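Local coordinates for uncharacterized protein DUF1344 (Bacteroides vulgatus ATCC 8482, PDB 3K6O) that is of unknown function but is a NigD-like protein, probably exported, that combines an OB domain with a beta sandwich, at residues 31-36 and 61-66; 109-114 and 118-123. All coordinates share one frame; numbering follows the deposited sequence.

Contact 1: residues 31-36 and 61-66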
loop_
_atom_site.group_PDB
_atom_site.type_symbol
_atom_site.label_atom_id
_atom_site.label_comp_id
_atom_site.label_asym_id
_atom_site.label_seq_id
_atom_site.Cartn_x
_atom_site.Cartn_y
_atom_site.Cartn_z
ATOM N N PRO A 31 11.587 -0.207 17.934
ATOM C CA PRO A 31 10.540 0.170 17.013
ATOM C C PRO A 31 9.240 -0.579 17.341
ATOM O O PRO A 31 9.260 -1.687 17.909
ATOM C CB PRO A 31 11.104 -0.234 15.636
ATOM C CG PRO A 31 12.057 -1.266 15.907
ATOM C CD PRO A 31 12.570 -1.101 17.313
ATOM N N TYR A 32 8.129 0.059 17.011
ATOM C CA TYR A 32 6.812 -0.490 17.241
ATOM C C TYR A 32 6.049 -0.390 15.959
ATOM O O TYR A 32 6.526 0.211 15.010
ATOM C CB TYR A 32 6.091 0.189 18.424
ATOM C CG TYR A 32 5.812 1.679 18.289
ATOM C CD1 TYR A 32 4.650 2.140 17.699
ATOM C CD2 TYR A 32 6.707 2.619 18.775
ATOM C CE1 TYR A 32 4.394 3.521 17.590
ATOM C CE2 TYR A 32 6.455 3.966 18.681
ATOM C CZ TYR A 32 5.298 4.412 18.086
ATOM O OH TYR A 32 5.084 5.758 17.961
ATOM N N LEU A 33 4.890 -1.027 15.920
ATOM C CA LEU A 33 4.106 -1.114 14.709
ATOM C C LEU A 33 2.799 -0.343 14.897
ATOM O O LEU A 33 2.238 -0.333 16.002
ATOM C CB LEU A 33 3.822 -2.549 14.381
ATOM C CG LEU A 33 5.065 -3.397 14.201
ATOM C CD1 LEU A 33 4.628 -4.817 13.933
ATOM C CD2 LEU A 33 5.955 -2.836 13.085
ATOM N N VAL A 34 2.342 0.324 13.839
ATOM C CA VAL A 34 1.058 1.017 13.865
ATOM C C VAL A 34 0.196 0.395 12.791
ATOM O O VAL A 34 0.571 0.402 11.631
ATOM C CB VAL A 34 1.245 2.528 13.623
ATOM C CG1 VAL A 34 -0.114 3.300 13.622
ATOM C CG2 VAL A 34 2.251 3.105 14.673
ATOM N N LEU A 35 -0.938 -0.179 13.176
ATOM C CA LEU A 35 -1.908 -0.698 12.207
ATOM C C LEU A 35 -2.564 0.479 11.483
ATOM O O LEU A 35 -2.467 1.624 11.936
ATOM C CB LEU A 35 -2.972 -1.562 12.910
ATOM C CG LEU A 35 -2.529 -2.894 13.487
ATOM C CD1 LEU A 35 -3.712 -3.622 14.217
ATOM C CD2 LEU A 35 -1.929 -3.760 12.360
ATOM N N ASP A 36 -3.207 0.217 10.354
ATOM C CA ASP A 36 -3.767 1.310 9.558
ATOM C C ASP A 36 -4.981 1.946 10.289
ATOM O O ASP A 36 -5.323 3.095 10.041
ATOM C CB ASP A 36 -4.138 0.840 8.139
ATOM C CG ASP A 36 -2.917 0.664 7.241
ATOM O OD1 ASP A 36 -1.836 1.139 7.648
ATOM O OD2 ASP A 36 -3.018 0.066 6.131
ATOM N N GLY A 61 2.525 -8.041 7.521
ATOM C CA GLY A 61 2.996 -8.840 8.628
ATOM C C GLY A 61 2.041 -9.883 9.140
ATOM O O GLY A 61 0.866 -9.881 8.798
ATOM N N ASN A 62 2.596 -10.781 9.960
ATOM C CA ASN A 62 1.892 -11.860 10.615
ATOM C C ASN A 62 2.012 -11.680 12.142
ATOM O O ASN A 62 3.080 -11.875 12.684
ATOM C CB ASN A 62 2.520 -13.197 10.174
ATOM C CG ASN A 62 1.867 -14.393 10.800
ATOM O OD1 ASN A 62 1.269 -14.313 11.878
ATOM N ND2 ASN A 62 1.989 -15.531 10.139
ATOM N N TYR A 63 0.912 -11.321 12.801
ATOM C CA TYR A 63 0.885 -10.994 14.230
ATOM C C TYR A 63 0.010 -11.948 15.003
ATOM O O TYR A 63 -0.984 -12.452 14.481
ATOM C CB TYR A 63 0.364 -9.554 14.449
ATOM C CG TYR A 63 0.760 -8.606 13.346
ATOM C CD1 TYR A 63 2.102 -8.298 13.125
ATOM C CD2 TYR A 63 -0.185 -8.050 12.508
ATOM C CE1 TYR A 63 2.506 -7.455 12.092
ATOM C CE2 TYR A 63 0.204 -7.180 11.444
ATOM C CZ TYR A 63 1.557 -6.907 11.254
ATOM O OH TYR A 63 1.978 -6.093 10.244
ATOM N N SER A 64 0.401 -12.190 16.258
ATOM C CA SER A 64 -0.435 -12.817 17.256
ATOM C C SER A 64 -0.672 -11.826 18.369
ATOM O O SER A 64 0.279 -11.332 19.003
ATOM C CB SER A 64 0.239 -14.055 17.860
ATOM O OG SER A 64 0.436 -15.084 16.907
ATOM N N PHE A 65 -1.928 -11.538 18.637
ATOM C CA PHE A 65 -2.246 -10.555 19.649
ATOM C C PHE A 65 -2.305 -11.269 20.977
ATOM O O PHE A 65 -3.191 -12.076 21.189
ATOM C CB PHE A 65 -3.570 -9.852 19.320
ATOM C CG PHE A 65 -3.487 -8.984 18.133
ATOM C CD1 PHE A 65 -3.518 -9.525 16.865
ATOM C CD2 PHE A 65 -3.354 -7.629 18.264
ATOM C CE1 PHE A 65 -3.417 -8.701 15.741
ATOM C CE2 PHE A 65 -3.254 -6.813 17.145
ATOM C CZ PHE A 65 -3.294 -7.350 15.894
ATOM N N LEU A 66 -1.335 -11.005 21.846
ATOM C CA LEU A 66 -1.180 -11.793 23.063
ATOM C C LEU A 66 -1.970 -11.254 24.260
ATOM O O LEU A 66 -2.453 -12.029 25.081
ATOM C CB LEU A 66 0.290 -11.931 23.424
ATOM C CG LEU A 66 1.219 -12.598 22.407
ATOM C CD1 LEU A 66 2.636 -12.474 22.911
ATOM C CD2 LEU A 66 0.867 -14.074 22.076
#
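The Tyr63 ring meets two leucines at its two ortho-to-hydroxyl carbons: Leu33 CD1 comes to 3.9 Å from Tyr63 CE1, and Leu35 CD2 to 4.1 Å from Tyr63 CE2. Both methyls approach obliquely. One face of the same ring lies over its own strand, with Gly61 C about 3.7 Å above the plane and displaced toward the rim. Phe65 is met differently, Leu35 CD1 sitting at the edge of its ring, close to the plane, 4.1 Å from Phe65 CZ.

This is interior packing of the NigD-like OB domain, a small closed barrel. Strands 32-34 and 58-66 do not pair with each other; both pair with strand 16-23, and their side chains meet across the inside. The backbones therefore stay well apart, Leu33 CA and Gly61 CA being 9.9 Å from each other, and no hydrogen bond crosses the contact. Leu35 is forked between the two aromatics, one methyl for each. Leu41 of strand 40-43 touches both Leu35 and Phe65, while Ile77 and Leu79 of strand 75-93 pack on Tyr63.

In Tyr63, CG lies beside the backbone N at chi1 -34°, off the staggered -60°, with the ring against Gly61. A beta carbon at Gly61 would lie only 2.3 Å from Tyr63 OH, so the bare glycine is what lets the phenol pass. The hydroxyl of the buried Tyr63 has a partner: Tyr63 OH hydrogen-bonds to Ala18 O on strand 16-23.

Contact 2: residues 109-114 and 118-123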
loop_
_atom_site.group_PDB
_atom_site.type_symbol
_atom_site.label_atom_id
_atom_site.label_comp_id
_atom_site.label_asym_id
_atom_site.label_seq_id
_atom_site.Cartn_x
_atom_site.Cartn_y
_atom_site.Cartn_z
ATOM N N LYS A 109 -4.733 -7.587 -8.104
ATOM C CA LYS A 109 -5.345 -8.576 -7.215
ATOM C C LYS A 109 -6.069 -7.918 -6.033
ATOM O O LYS A 109 -7.112 -8.383 -5.627
ATOM C CB LYS A 109 -4.294 -9.583 -6.720
ATOM C CG LYS A 109 -3.817 -10.560 -7.782
ATOM C CD LYS A 109 -3.347 -11.884 -7.191
ATOM C CE LYS A 109 -3.333 -12.980 -8.242
ATOM N NZ LYS A 109 -2.679 -14.244 -7.764
ATOM N N ASP A 110 -5.514 -6.854 -5.457
ATOM C CA ASP A 110 -6.216 -6.084 -4.422
ATOM C C ASP A 110 -5.880 -4.604 -4.545
ATOM O O ASP A 110 -4.767 -4.260 -4.887
ATOM C CB ASP A 110 -5.821 -6.543 -3.017
ATOM C CG ASP A 110 -6.304 -7.918 -2.704
ATOM O OD1 ASP A 110 -7.488 -8.050 -2.368
ATOM O OD2 ASP A 110 -5.509 -8.863 -2.807
HETATM N N MSE A 111 -6.853 -3.740 -4.285
HETATM C CA MSE A 111 -6.566 -2.337 -4.096
HETATM C C MSE A 111 -7.496 -1.728 -3.078
HETATM O O MSE A 111 -8.697 -1.878 -3.185
HETATM C CB MSE A 111 -6.665 -1.554 -5.401
HETATM C CG MSE A 111 -6.393 -0.003 -5.198
HETATM SE SE MSE A 111 -6.968 0.948 -6.833
HETATM C CE MSE A 111 -5.677 0.121 -7.928
ATOM N N TRP A 112 -6.931 -1.003 -2.116
ATOM C CA TRP A 112 -7.741 -0.305 -1.134
ATOM C C TRP A 112 -6.962 0.845 -0.525
ATOM O O TRP A 112 -5.749 0.754 -0.349
ATOM C CB TRP A 112 -8.226 -1.266 -0.040
ATOM C CG TRP A 112 -7.202 -1.615 1.004
ATOM C CD1 TRP A 112 -7.132 -1.125 2.250
ATOM C CD2 TRP A 112 -6.121 -2.548 0.875
ATOM N NE1 TRP A 112 -6.094 -1.710 2.935
ATOM C CE2 TRP A 112 -5.445 -2.575 2.099
ATOM C CE3 TRP A 112 -5.670 -3.373 -0.158
ATOM C CZ2 TRP A 112 -4.316 -3.373 2.323
ATOM C CZ3 TRP A 112 -4.545 -4.192 0.075
ATOM C CH2 TRP A 112 -3.893 -4.187 1.305
ATOM N N PRO A 113 -7.657 1.937 -0.205
ATOM C CA PRO A 113 -7.029 3.011 0.551
ATOM C C PRO A 113 -7.121 2.765 2.039
ATOM O O PRO A 113 -8.065 2.144 2.507
ATOM C CB PRO A 113 -7.881 4.234 0.186
ATOM C CG PRO A 113 -9.256 3.678 -0.023
ATOM C CD PRO A 113 -9.054 2.248 -0.565
ATOM N N SER A 114 -6.142 3.277 2.755
ATOM C CA SER A 114 -6.164 3.425 4.180
ATOM C C SER A 114 -5.982 4.928 4.457
ATOM O O SER A 114 -5.889 5.724 3.521
ATOM C CB SER A 114 -4.989 2.655 4.782
ATOM O OG SER A 114 -3.774 3.174 4.263
ATOM N N LEU A 118 -2.590 4.411 -0.574
ATOM C CA LEU A 118 -3.262 3.508 -1.492
ATOM C C LEU A 118 -2.422 2.219 -1.568
ATOM O O LEU A 118 -1.261 2.222 -1.978
ATOM C CB LEU A 118 -3.422 4.130 -2.866
ATOM C CG LEU A 118 -4.267 3.276 -3.807
ATOM C CD1 LEU A 118 -5.757 3.299 -3.405
ATOM C CD2 LEU A 118 -4.110 3.704 -5.236
ATOM N N ASN A 119 -3.051 1.120 -1.169
ATOM C CA ASN A 119 -2.433 -0.194 -1.063
ATOM C C ASN A 119 -2.842 -1.031 -2.244
ATOM O O ASN A 119 -4.029 -1.220 -2.511
ATOM C CB ASN A 119 -2.869 -0.856 0.233
ATOM C CG ASN A 119 -2.515 0.000 1.437
ATOM O OD1 ASN A 119 -1.327 0.248 1.716
ATOM N ND2 ASN A 119 -3.548 0.520 2.132
ATOM N N VAL A 120 -1.844 -1.548 -2.942
ATOM C CA VAL A 120 -2.083 -2.349 -4.130
ATOM C C VAL A 120 -1.302 -3.682 -4.074
ATOM O O VAL A 120 -0.109 -3.703 -3.857
ATOM C CB VAL A 120 -1.687 -1.568 -5.372
ATOM C CG1 VAL A 120 -2.191 -2.323 -6.668
ATOM C CG2 VAL A 120 -2.265 -0.146 -5.307
ATOM N N ARG A 121 -2.003 -4.788 -4.266
ATOM C CA ARG A 121 -1.369 -6.056 -4.494
ATOM C C ARG A 121 -1.616 -6.350 -5.947
ATOM O O ARG A 121 -2.750 -6.237 -6.409
ATOM C CB ARG A 121 -1.968 -7.154 -3.621
ATOM C CG ARG A 121 -1.197 -8.493 -3.758
ATOM C CD ARG A 121 -1.537 -9.463 -2.647
ATOM N NE ARG A 121 -2.878 -9.951 -2.889
ATOM C CZ ARG A 121 -3.282 -11.199 -2.725
ATOM N NH1 ARG A 121 -2.465 -12.137 -2.255
ATOM N NH2 ARG A 121 -4.533 -11.492 -3.022
ATOM N N PHE A 122 -0.563 -6.712 -6.674
ATOM C CA PHE A 122 -0.653 -6.848 -8.121
ATOM C C PHE A 122 0.386 -7.793 -8.675
ATOM O O PHE A 122 1.293 -8.231 -7.960
ATOM C CB PHE A 122 -0.526 -5.489 -8.808
ATOM C CG PHE A 122 0.866 -4.879 -8.757
ATOM C CD1 PHE A 122 1.388 -4.371 -7.575
ATOM C CD2 PHE A 122 1.639 -4.772 -9.910
ATOM C CE1 PHE A 122 2.648 -3.801 -7.534
ATOM C CE2 PHE A 122 2.913 -4.187 -9.871
ATOM C CZ PHE A 122 3.410 -3.691 -8.673
HETATM N N MSE A 123 0.227 -8.139 -9.948
HETATM C CA MSE A 123 1.169 -9.014 -10.629
HETATM C C MSE A 123 2.075 -8.152 -11.490
HETATM O O MSE A 123 1.611 -7.238 -12.166
HETATM C CB MSE A 123 0.431 -10.029 -11.507
HETATM C CG MSE A 123 -0.595 -10.921 -10.787
HETATM SE SE MSE A 123 0.123 -11.937 -9.280
HETATM C CE MSE A 123 1.066 -13.301 -10.204
#
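With chi1 at 78°, Trp112 CG sits between its backbone N and carbonyl carbon, which swings the indole across the neighbouring strand and over Asn119; Arg121, bent at chi3 (72°), brings its guanidinium alongside the Asp110 carboxylate, the two chains pointing the same way. Asn119 CB stands over the six-membered ring of Trp112, 3.4 Å from its centroid, in a CH-pi contact almost along the ring normal. The bonds of Asn119 ND2 to Trp112 O and Ser114 OG are weak; Asn119 OD1 is taken by Ser171 and Arg58. With an alanine in place of Trp112, the aromatic face over Asn119 CB is gone, and the packing on Pro213 and Phe215 would probably be lost with it, opening a gap on this side of the hairpin.

The strands form an antiparallel beta hairpin of the C-terminal beta sandwich. A classic beta bulge interrupts it where Lys109 and Asp110 both face Arg121: Lys109 N and Asp110 N reach Arg121 O from the same side of its carbonyl plane, at 2.9 and 3.0 Å. In a salt bridge, Arg121 NE and NH2 both donate to Asp110 OD2, each at 2.8 Å. Arg121 NH1 has a second carboxylate, Asp219. On the other face, selenomethionine Met111 CG touches Leu118 CD1 at 3.8 Å.

How the contacts relate
Both segments of contact 1 come before those of contact 2 in the sequence, and the contact centres lie about 19 Å apart, one in the N-terminal OB domain and the other in the C-terminal beta sandwich. The long strand 75-93, interrupted by a bulge or short loop, runs between them: it pairs with 58-66 of contact 1 and with 165-173, which in turn pairs with strand 117-125 of contact 2. The contacts also touch directly where the domains meet, Asp36 OD2 packing 3.5 Å from Ser114 CB. Arg58 ties this junction further, since its NH2 makes a salt bridge with Asp36 and a hydrogen bond with Asn119 OD1. The two domains are thus joined by side chains as well as by the interrupted strand.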